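Local coordinates for protein nucleocapsid (Crimean-congo hemorrhagic fever virus, PDB 4AKL) that binds single- and double-stranded RNA, probably packages the viral genome, and probably also cuts double-stranded DNA without sequence preference, at residues E19-N24 / N32-C37; N3-N8 / E79-S84; E168-M173 / N475-N480; A154-P159 / Q457-K462. One frame throughout, in Å; residues are numbered along the deposited sequence. Where two conformers were deposited one is given.

How the contacts relate
The four contacts form two pairs. Contact 1 is nested along the chain inside the loop closed by contact 2; their centres lie 14 Å apart, and Ser33 OG of contact 1 meets Glu79 OE1 of contact 2 at 2.6 Å, probably a hydrogen bond. Contacts 3 and 4 alternate along the chain, with centres 10 Å apart. There Asn480 N reaches Ala154 O and Asn480 O reaches Tyr156 N, each at 2.8 Å, joining strands 155-156 and 480-481 in a small parallel sheet. Contacts 2 and 3 are 36 Å apart between centres, on opposite sides of the chain's centre. The DEVD motif at 266-269 lies in none of the four.

Contact 1. Residues E19-N24 / N32-C37; sequences EFKKGN and NSYSFC
Phe36 brings the far end of its ring against the last turn of helix 10-24, where it meets Phe20 and Asn24, while Tyr34 lies beside Lys21. The arrangement is a helix C-terminus packed against the irregular loop that follows it, only a few residues further along the chain. The nearest approach to Phe36 comes from the CB of Asn24, 3.6 Å from CZ. Phe20 meets the same tip, its CE1 lying 4.2 Å from Phe36 CZ, with the two side chains crossing at about a right angle. At the other end of the contact, Lys21 runs out fully extended, CG trans to the backbone nitrogen (chi1 174°), and lays its CE over one face of the Tyr34 ring, 4.0 Å from the centroid. This CH-pi contact continues into a weak hydrogen bond, from Lys21 NZ to Tyr34 OH at 3.4 Å, so the aliphatic part of the lysine and its ammonium group both use the tyrosine. In the next shell, Ile77 of helix 77-83 touches both phenylalanines, and Trp16, one turn back on helix 10-24, meets the Phe20 ring with nearly parallel planes. Next to Phe36 in the chain, Ser35 OG accepts from Cys37 N at 3.1 Å, an ST turn that bends the loop. Asn24 ND2 donates twice, to Asp401 OD1 and back to Phe20 O, which helps fix the rotation of the amide; Phe20 O also receives Asn24 N. Asn24 ND2 sits 3.4 Å above the plane of the Phe20 ring, over its centre.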
# COMPACT_ATOMS: atom_id res chain seq x y z
N GLU A 19 -27.98 -14.96 -1.62
CA GLU A 19 -28.84 -14.73 -2.78
C GLU A 19 -28.03 -14.71 -4.07
O GLU A 19 -28.24 -15.49 -4.99
CB GLU A 19 -29.54 -13.35 -2.63
CG GLU A 19 -30.33 -12.86 -3.87
CD GLU A 19 -29.89 -11.47 -4.43
OE1 GLU A 19 -28.70 -10.99 -4.20
OE2 GLU A 19 -30.76 -10.87 -5.14
N PHE A 20 -27.07 -13.79 -4.09
CA PHE A 20 -26.28 -13.52 -5.26
C PHE A 20 -25.48 -14.74 -5.70
O PHE A 20 -25.40 -15.02 -6.89
CB PHE A 20 -25.33 -12.34 -4.98
CG PHE A 20 -24.67 -11.80 -6.19
CD1 PHE A 20 -23.54 -12.40 -6.70
CD2 PHE A 20 -25.18 -10.70 -6.85
CE1 PHE A 20 -22.92 -11.90 -7.85
CE2 PHE A 20 -24.55 -10.20 -8.02
CZ PHE A 20 -23.43 -10.79 -8.50
N LYS A 21 -24.87 -15.44 -4.74
CA LYS A 21 -24.06 -16.63 -5.00
C LYS A 21 -24.89 -17.69 -5.67
O LYS A 21 -24.47 -18.30 -6.66
CB LYS A 21 -23.47 -17.21 -3.72
CG LYS A 21 -22.73 -18.56 -3.93
CD LYS A 21 -22.35 -19.22 -2.62
CE LYS A 21 -22.06 -20.72 -2.82
NZ LYS A 21 -21.77 -21.39 -1.52
N LYS A 22 -26.07 -17.92 -5.09
CA LYS A 22 -27.02 -18.88 -5.60
C LYS A 22 -27.46 -18.43 -6.99
O LYS A 22 -27.48 -19.23 -7.91
CB LYS A 22 -28.24 -19.04 -4.64
CG LYS A 22 -29.58 -18.35 -5.08
CD LYS A 22 -30.70 -18.53 -4.08
CE LYS A 22 -31.98 -18.83 -4.81
NZ LYS A 22 -31.98 -20.27 -5.28
N GLY A 23 -27.81 -17.15 -7.11
CA GLY A 23 -28.36 -16.61 -8.33
C GLY A 23 -27.40 -16.76 -9.49
O GLY A 23 -27.81 -17.17 -10.58
N ASN A 24 -26.11 -16.46 -9.24
CA ASN A 24 -25.13 -16.39 -10.30
C ASN A 24 -24.18 -17.60 -10.45
O ASN A 24 -23.34 -17.63 -11.36
CB ASN A 24 -24.39 -15.06 -10.17
CG ASN A 24 -25.28 -13.87 -10.56
OD1 ASN A 24 -25.46 -13.59 -11.74
ND2 ASN A 24 -25.84 -13.19 -9.57
N ASN A 32 -9.84 -17.68 -4.04
CA ASN A 32 -9.95 -17.68 -2.56
C ASN A 32 -11.32 -17.31 -2.13
O ASN A 32 -11.92 -17.96 -1.28
CB ASN A 32 -8.95 -16.73 -1.91
CG ASN A 32 -7.49 -17.12 -2.18
OD1 ASN A 32 -7.17 -18.30 -2.25
ND2 ASN A 32 -6.63 -16.12 -2.34
N SER A 33 -11.84 -16.26 -2.73
CA SER A 33 -13.18 -15.83 -2.45
C SER A 33 -14.03 -16.26 -3.65
O SER A 33 -13.55 -16.29 -4.75
CB SER A 33 -13.15 -14.32 -2.17
OG SER A 33 -14.34 -13.84 -1.67
N TYR A 34 -15.29 -16.64 -3.41
CA TYR A 34 -16.21 -17.02 -4.50
C TYR A 34 -16.24 -15.95 -5.63
O TYR A 34 -16.24 -14.73 -5.38
CB TYR A 34 -17.61 -17.24 -3.97
CG TYR A 34 -17.86 -18.63 -3.40
CD1 TYR A 34 -18.12 -19.70 -4.23
CD2 TYR A 34 -17.85 -18.86 -2.03
CE1 TYR A 34 -18.37 -21.00 -3.70
CE2 TYR A 34 -18.09 -20.12 -1.48
CZ TYR A 34 -18.35 -21.19 -2.32
OH TYR A 34 -18.59 -22.43 -1.77
N SER A 35 -16.26 -16.44 -6.86
CA SER A 35 -16.14 -15.62 -8.03
C SER A 35 -16.78 -16.29 -9.22
O SER A 35 -17.39 -17.38 -9.11
CB SER A 35 -14.65 -15.39 -8.32
OG SER A 35 -14.10 -16.53 -8.89
N PHE A 36 -16.65 -15.65 -10.38
CA PHE A 36 -17.17 -16.21 -11.65
C PHE A 36 -16.15 -17.10 -12.37
O PHE A 36 -16.39 -17.55 -13.51
CB PHE A 36 -17.65 -15.06 -12.57
CG PHE A 36 -18.98 -14.50 -12.18
CD1 PHE A 36 -20.15 -15.15 -12.55
CD2 PHE A 36 -19.07 -13.32 -11.44
CE1 PHE A 36 -21.37 -14.65 -12.20
CE2 PHE A 36 -20.29 -12.79 -11.06
CZ PHE A 36 -21.46 -13.46 -11.43
N CYS A 37 -15.02 -17.39 -11.71
CA CYS A 37 -13.91 -18.09 -12.37
C CYS A 37 -14.08 -19.61 -12.46
O CYS A 37 -13.87 -20.34 -11.49
CB CYS A 37 -12.57 -17.75 -11.67
SG CYS A 37 -11.10 -18.26 -12.56

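Contact 2. Residues N3-N8 / E79-S84; sequences NKIEVN and ECAWAS
Asn3 and Ser84 make the polar link between the N-terminal segment and the end of helix 77-83: ND2 of Asn3 donates to Ser84 O at 2.9 Å, with an N-H...O angle of 161°. The acceptor lies close to the plane of the asparagine amide. The other end of that amide is held too, because Asn3 OD1 accepts from Ile5 N at 3.0 Å in an Asx turn; the two bonds together fix how the group is rotated. Next to this buried clasp Ile5 packs closely on the helix. Its CD1 lies 3.9 Å from Ala81 CB, and its CG2 branch comes to 3.8 Å from Ala81 O. Further along, the fit is slacker: Val7 approaches Trp82 with one methyl, CG1 standing 4.2 Å from CZ3 at the edge of the indole and near its plane. The indole nitrogen itself is bonded to Phe139 O. Glu6 and Asn8, on either side of Val7 in the chain, are exposed, which makes this the looser, solvent-facing side. Around the contact, Met13 and Trp16 of helix 10-24 touch both Val7 and Ala81, and Phe324 of helix 324-336 lies on Asn3 and Ser84. Backbone hydrogen bonds between Ile5 and Thr86 and between Val7 and Gly87 tie the segment to the start of helix 86-98, so it runs across the junction of helices 77-83 and 86-98.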
# COMPACT_ATOMS: atom_id res chain seq x y z
N ASN A 3 -27.48 2.76 -6.05
CA ASN A 3 -26.68 1.65 -5.56
C ASN A 3 -27.60 0.53 -5.04
O ASN A 3 -28.25 0.69 -4.02
CB ASN A 3 -25.77 2.16 -4.45
CG ASN A 3 -24.74 1.14 -3.99
OD1 ASN A 3 -24.90 -0.05 -4.22
ND2 ASN A 3 -23.67 1.63 -3.31
N LYS A 4 -27.62 -0.61 -5.76
CA LYS A 4 -28.50 -1.74 -5.40
C LYS A 4 -27.95 -2.62 -4.26
O LYS A 4 -28.67 -3.43 -3.75
CB LYS A 4 -28.80 -2.63 -6.62
CG LYS A 4 -29.37 -1.94 -7.85
CD LYS A 4 -30.69 -1.28 -7.62
CE LYS A 4 -31.21 -0.62 -8.90
NZ LYS A 4 -31.41 -1.57 -10.10
N ILE A 5 -26.68 -2.43 -3.87
CA ILE A 5 -26.08 -3.22 -2.81
C ILE A 5 -26.39 -2.54 -1.46
O ILE A 5 -25.51 -1.96 -0.83
CB ILE A 5 -24.54 -3.43 -2.99
CG1 ILE A 5 -24.19 -3.73 -4.46
CG2 ILE A 5 -24.03 -4.53 -2.01
CD1 ILE A 5 -22.72 -4.16 -4.72
N GLU A 6 -27.67 -2.65 -1.05
CA GLU A 6 -28.20 -2.05 0.16
C GLU A 6 -27.85 -2.93 1.34
O GLU A 6 -28.61 -3.83 1.72
CB GLU A 6 -29.72 -1.87 0.09
CG GLU A 6 -30.21 -0.96 -1.02
CD GLU A 6 -31.73 -0.71 -0.96
OE1 GLU A 6 -32.43 -1.46 -0.22
OE2 GLU A 6 -32.21 0.24 -1.64
N VAL A 7 -26.69 -2.64 1.90
CA VAL A 7 -26.06 -3.42 2.91
C VAL A 7 -25.46 -2.43 3.85
O VAL A 7 -24.63 -1.61 3.43
CB VAL A 7 -24.95 -4.33 2.29
CG1 VAL A 7 -24.07 -4.93 3.34
CG2 VAL A 7 -25.58 -5.44 1.43
N ASN A 8 -25.87 -2.47 5.11
CA ASN A 8 -25.37 -1.53 6.13
C ASN A 8 -24.69 -2.26 7.31
O ASN A 8 -24.47 -1.66 8.38
CB ASN A 8 -26.55 -0.66 6.64
CG ASN A 8 -27.32 0.05 5.50
OD1 ASN A 8 -26.84 1.06 4.90
ND2 ASN A 8 -28.49 -0.47 5.20
N GLU A 79 -16.18 -9.34 -1.19
CA GLU A 79 -15.45 -8.20 -0.65
C GLU A 79 -15.63 -6.97 -1.53
O GLU A 79 -15.75 -5.86 -0.99
CB GLU A 79 -13.98 -8.54 -0.45
CG GLU A 79 -13.75 -9.52 0.67
CD GLU A 79 -14.04 -11.01 0.32
OE1 GLU A 79 -14.09 -11.37 -0.88
OE2 GLU A 79 -14.21 -11.82 1.30
N CYS A 80 -15.67 -7.17 -2.87
CA CYS A 80 -15.94 -6.06 -3.80
C CYS A 80 -17.33 -5.50 -3.52
O CYS A 80 -17.51 -4.27 -3.47
CB CYS A 80 -15.84 -6.54 -5.26
SG CYS A 80 -14.18 -7.00 -5.78
N ALA A 81 -18.31 -6.37 -3.31
CA ALA A 81 -19.66 -5.89 -2.99
C ALA A 81 -19.64 -5.13 -1.66
O ALA A 81 -20.27 -4.07 -1.52
CB ALA A 81 -20.64 -6.99 -2.95
N TRP A 82 -18.93 -5.66 -0.66
CA TRP A 82 -18.82 -4.96 0.62
C TRP A 82 -18.17 -3.55 0.46
O TRP A 82 -18.65 -2.57 1.04
CB TRP A 82 -18.03 -5.82 1.60
CG TRP A 82 -17.68 -5.17 2.94
CD1 TRP A 82 -16.45 -4.77 3.35
CD2 TRP A 82 -18.57 -4.89 4.04
NE1 TRP A 82 -16.49 -4.27 4.61
CE2 TRP A 82 -17.78 -4.32 5.07
CE3 TRP A 82 -19.96 -5.07 4.26
CZ2 TRP A 82 -18.33 -3.90 6.30
CZ3 TRP A 82 -20.50 -4.67 5.47
CH2 TRP A 82 -19.69 -4.09 6.48
N ALA A 83 -17.11 -3.49 -0.32
CA ALA A 83 -16.36 -2.25 -0.57
C ALA A 83 -17.20 -1.19 -1.34
O ALA A 83 -16.88 -0.04 -1.31
CB ALA A 83 -15.02 -2.56 -1.31
N SER A 84 -18.25 -1.63 -2.02
CA SER A 84 -19.10 -0.79 -2.83
C SER A 84 -20.51 -0.67 -2.25
O SER A 84 -21.39 -0.12 -2.92
CB SER A 84 -19.21 -1.40 -4.20
OG SER A 84 -18.00 -1.27 -4.94

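Contact 3. Residues E168-M173 / N475-N480; sequences EMLSDM and NATSAN
Leu170, on helix 163-181, meets Thr477 in the short 3-10 turn 476-478, close to the C-terminus of the chain. The backbones come to 6.4 Å between Leu170 CA and Thr477 CA, and the leucine side chain bridges to the threonine. The bond from CA to CB is directed at the turn. CG stands on the far side of CB from the carbonyl carbon (chi1 -75°), and the two methyls part from it in different directions. CD1 continues the chain away from CA and reaches only the backbone of Ala479, 4.3 Å from its O. CD2 does the real touching: it lies 3.2 Å from Thr477 OG1 and 3.9 Å from Thr477 CA. The two side chains pass alongside each other in opposite senses, so the hydroxyl oxygen rests against the leucine methyl. Met173, one turn on, adds its CB at 4.3 Å from the same Thr477 OG1. The threonine also touches Ile174 and Arg177 of helix 163-181, and Ala476 on the neighbouring position leans on His456 and Val460 of helix 450-460. Within the segment, Ser478 N bonds back to Asn475 O, and Ala479 N to Ala476 O, which close the 3-10 turn around Thr477. Chemically this is an ill-matched meeting of a methyl and an oxygen: Thr477 OG1 is buried with no hydrogen-bonding partner in the model, so the contact probably draws its stability from van der Waals packing, and burying that hydroxyl probably carries a small cost.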
# COMPACT_ATOMS: atom_id res chain seq x y z
N GLU A 168 13.63 -15.11 -11.98
CA GLU A 168 14.05 -13.96 -12.82
C GLU A 168 13.36 -12.66 -12.39
O GLU A 168 14.02 -11.62 -12.31
CB GLU A 168 13.79 -14.23 -14.31
CG GLU A 168 14.06 -13.05 -15.22
CD GLU A 168 13.62 -13.28 -16.64
OE1 GLU A 168 13.51 -14.46 -17.10
OE2 GLU A 168 13.38 -12.27 -17.31
N MET A 169 12.04 -12.74 -12.10
CA MET A 169 11.28 -11.61 -11.56
C MET A 169 11.91 -11.06 -10.30
O MET A 169 12.13 -9.88 -10.21
CB MET A 169 9.81 -11.98 -11.29
CG MET A 169 9.02 -12.16 -12.58
SD MET A 169 7.33 -12.64 -12.32
CE MET A 169 6.63 -11.04 -11.92
N LEU A 170 12.22 -11.94 -9.35
CA LEU A 170 12.93 -11.56 -8.12
C LEU A 170 14.32 -10.92 -8.33
O LEU A 170 14.69 -9.97 -7.60
CB LEU A 170 13.06 -12.77 -7.19
CG LEU A 170 11.79 -13.17 -6.46
CD1 LEU A 170 12.03 -14.52 -5.73
CD2 LEU A 170 11.41 -12.09 -5.44
N SER A 171 15.09 -11.42 -9.29
CA SER A 171 16.40 -10.80 -9.62
C SER A 171 16.25 -9.35 -10.07
O SER A 171 17.07 -8.46 -9.71
CB SER A 171 17.10 -11.60 -10.72
OG SER A 171 17.29 -12.96 -10.33
N ASP A 172 15.23 -9.08 -10.88
CA ASP A 172 15.01 -7.73 -11.31
C ASP A 172 14.46 -6.90 -10.14
O ASP A 172 14.78 -5.71 -10.01
CB ASP A 172 14.02 -7.68 -12.47
CG ASP A 172 13.84 -6.28 -13.00
OD1 ASP A 172 14.85 -5.64 -13.38
OD2 ASP A 172 12.71 -5.83 -13.01
N MET A 173 13.65 -7.52 -9.30
CA MET A 173 13.07 -6.82 -8.16
C MET A 173 14.19 -6.44 -7.21
O MET A 173 14.24 -5.29 -6.78
CB MET A 173 11.96 -7.65 -7.47
CG MET A 173 10.74 -7.87 -8.34
SD MET A 173 9.67 -9.31 -7.99
CE MET A 173 8.87 -8.82 -6.46
N ASN A 475 11.27 -9.24 4.51
CA ASN A 475 11.62 -8.89 3.15
C ASN A 475 10.95 -9.94 2.27
O ASN A 475 11.37 -11.11 2.24
CB ASN A 475 13.15 -8.88 3.01
CG ASN A 475 13.63 -8.54 1.59
OD1 ASN A 475 12.95 -7.82 0.82
ND2 ASN A 475 14.82 -9.06 1.23
N ALA A 476 9.89 -9.53 1.57
CA ALA A 476 9.18 -10.43 0.64
C ALA A 476 10.15 -11.11 -0.33
O ALA A 476 10.07 -12.31 -0.57
CB ALA A 476 8.11 -9.68 -0.13
N THR A 477 11.09 -10.31 -0.85
CA THR A 477 12.03 -10.74 -1.88
C THR A 477 13.12 -11.75 -1.46
O THR A 477 13.94 -12.16 -2.30
CB THR A 477 12.70 -9.50 -2.52
OG1 THR A 477 13.04 -9.80 -3.89
CG2 THR A 477 13.93 -9.04 -1.74
N SER A 478 13.12 -12.15 -0.18
CA SER A 478 13.99 -13.18 0.35
C SER A 478 13.37 -14.56 0.25
O SER A 478 14.01 -15.53 0.56
CB SER A 478 14.31 -12.90 1.83
OG SER A 478 15.05 -11.70 1.96
N ALA A 479 12.11 -14.65 -0.19
CA ALA A 479 11.42 -15.93 -0.24
C ALA A 479 12.17 -16.99 -1.04
O ALA A 479 12.76 -16.70 -2.08
CB ALA A 479 10.04 -15.76 -0.81
N ASN A 480 12.13 -18.21 -0.51
CA ASN A 480 12.61 -19.39 -1.22
C ASN A 480 11.51 -19.91 -2.15
O ASN A 480 10.48 -20.41 -1.72
CB ASN A 480 13.06 -20.49 -0.23
CG ASN A 480 14.32 -20.11 0.54
OD1 ASN A 480 15.13 -19.30 0.07
ND2 ASN A 480 14.50 -20.70 1.72

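Contact 4. Residues A154-P159 / Q457-K462; sequences AEYKVP and QSLVGK
Tyr156 packs against two consecutive residues of the last turn of helix 450-460, with Leu459 over one ring face and Ser458 at its hydroxyl. The leucine stands about at right angles to the tyrosine and sets one methyl on that face: CD2 is 3.6 Å from the centroid, 24° off the ring normal, a CH-pi contact displaced toward the base of the ring. The closest carbon pair is Tyr156 CG with Leu459 CD2, at 3.3 Å, so the fit is tight. Because the ring projects from CB with CG anti to N (chi1 -165°), it reaches lengthwise to the helix and brings its phenol tip to Ser458. There Tyr156 OH and Ser458 OG form a 2.7 Å hydrogen bond in which either hydroxyl may be the donor. A buried polar tip and a buried apolar face thus both find partners on consecutive helix residues. Just beyond, the helix ends in a Schellman motif: Gly461 takes a positive phi of 113°, and Lys462 N bonds to Gln457 O at 3.1 Å. Helix 425-440 flanks the site, with Ala427 against Tyr156 and Cys426 against Ser458, while Leu459 also reaches Leu170 of helix 163-181. Ile481 of strand 480-481 packs on Tyr156, and Tyr156 pairs through its backbone with Asn480 and Ile482, so the tyrosine links the small parallel sheet to helix 450-460.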
# COMPACT_ATOMS: atom_id res chain seq x y z
N ALA A 154 8.14 -17.27 4.00
CA ALA A 154 9.53 -17.74 3.87
C ALA A 154 9.71 -18.52 2.58
O ALA A 154 10.72 -18.40 1.90
CB ALA A 154 9.91 -18.63 5.05
N GLU A 155 8.70 -19.32 2.27
CA GLU A 155 8.71 -20.20 1.13
C GLU A 155 7.56 -19.80 0.22
O GLU A 155 6.52 -19.36 0.70
CB GLU A 155 8.52 -21.66 1.60
CG GLU A 155 9.17 -22.04 2.99
CD GLU A 155 10.58 -22.72 2.96
OE1 GLU A 155 10.82 -23.62 2.12
OE2 GLU A 155 11.44 -22.36 3.81
N TYR A 156 7.74 -19.95 -1.09
CA TYR A 156 6.64 -19.77 -2.04
C TYR A 156 6.67 -20.93 -2.98
O TYR A 156 7.61 -21.07 -3.76
CB TYR A 156 6.79 -18.47 -2.80
CG TYR A 156 5.58 -17.96 -3.55
CD1 TYR A 156 4.41 -17.66 -2.90
CD2 TYR A 156 5.65 -17.71 -4.93
CE1 TYR A 156 3.29 -17.14 -3.59
CE2 TYR A 156 4.54 -17.20 -5.63
CZ TYR A 156 3.37 -16.92 -4.96
OH TYR A 156 2.29 -16.42 -5.65
N LYS A 157 5.62 -21.74 -2.90
CA LYS A 157 5.50 -22.95 -3.71
C LYS A 157 4.80 -22.63 -5.01
O LYS A 157 3.68 -22.16 -5.01
CB LYS A 157 4.70 -24.02 -2.97
CG LYS A 157 4.51 -25.30 -3.77
CD LYS A 157 5.79 -26.09 -3.84
CE LYS A 157 5.79 -27.00 -5.05
NZ LYS A 157 4.45 -27.57 -5.35
N VAL A 158 5.48 -22.90 -6.13
CA VAL A 158 4.92 -22.73 -7.47
C VAL A 158 5.22 -24.00 -8.25
O VAL A 158 6.10 -24.72 -7.85
CB VAL A 158 5.55 -21.52 -8.22
CG1 VAL A 158 5.29 -20.20 -7.45
CG2 VAL A 158 7.03 -21.72 -8.45
N PRO A 159 4.50 -24.27 -9.35
CA PRO A 159 4.83 -25.36 -10.26
C PRO A 159 6.24 -25.24 -10.83
O PRO A 159 6.68 -24.14 -11.10
CB PRO A 159 3.84 -25.18 -11.41
CG PRO A 159 2.82 -24.31 -10.93
CD PRO A 159 3.27 -23.58 -9.75
N GLN A 457 3.30 -8.56 -3.52
CA GLN A 457 2.11 -8.65 -2.70
C GLN A 457 1.68 -10.06 -2.40
O GLN A 457 1.23 -10.29 -1.32
CB GLN A 457 0.98 -7.89 -3.37
CG GLN A 457 1.26 -6.40 -3.20
CD GLN A 457 0.36 -5.58 -3.96
OE1 GLN A 457 -0.85 -5.82 -4.00
NE2 GLN A 457 0.92 -4.59 -4.58
N SER A 458 1.80 -10.98 -3.36
CA SER A 458 1.54 -12.37 -3.09
C SER A 458 2.57 -12.90 -2.12
O SER A 458 2.23 -13.69 -1.26
CB SER A 458 1.58 -13.22 -4.36
OG SER A 458 1.09 -14.50 -4.11
N LEU A 459 3.81 -12.47 -2.25
CA LEU A 459 4.91 -12.93 -1.36
C LEU A 459 4.81 -12.40 0.09
O LEU A 459 5.30 -13.07 1.03
CB LEU A 459 6.29 -12.61 -1.95
CG LEU A 459 6.76 -13.34 -3.22
CD1 LEU A 459 8.11 -12.81 -3.58
CD2 LEU A 459 6.81 -14.90 -3.06
N VAL A 460 4.20 -11.22 0.29
CA VAL A 460 3.99 -10.72 1.62
C VAL A 460 2.84 -11.49 2.31
O VAL A 460 2.75 -11.48 3.52
CB VAL A 460 3.76 -9.19 1.70
CG1 VAL A 460 4.90 -8.41 0.94
CG2 VAL A 460 2.43 -8.85 1.16
N GLY A 461 2.00 -12.16 1.52
CA GLY A 461 0.94 -13.01 2.00
C GLY A 461 -0.46 -12.52 1.72
O GLY A 461 -1.41 -13.08 2.27
N LYS A 462 -0.61 -11.49 0.88
CA LYS A 462 -1.93 -10.98 0.57
C LYS A 462 -2.65 -12.01 -0.26
O LYS A 462 -2.11 -12.52 -1.22
CB LYS A 462 -1.89 -9.62 -0.19
CG LYS A 462 -1.35 -8.45 0.66
CD LYS A 462 -1.11 -7.12 -0.11
CE LYS A 462 -2.43 -6.48 -0.59
NZ LYS A 462 -2.36 -5.03 -1.06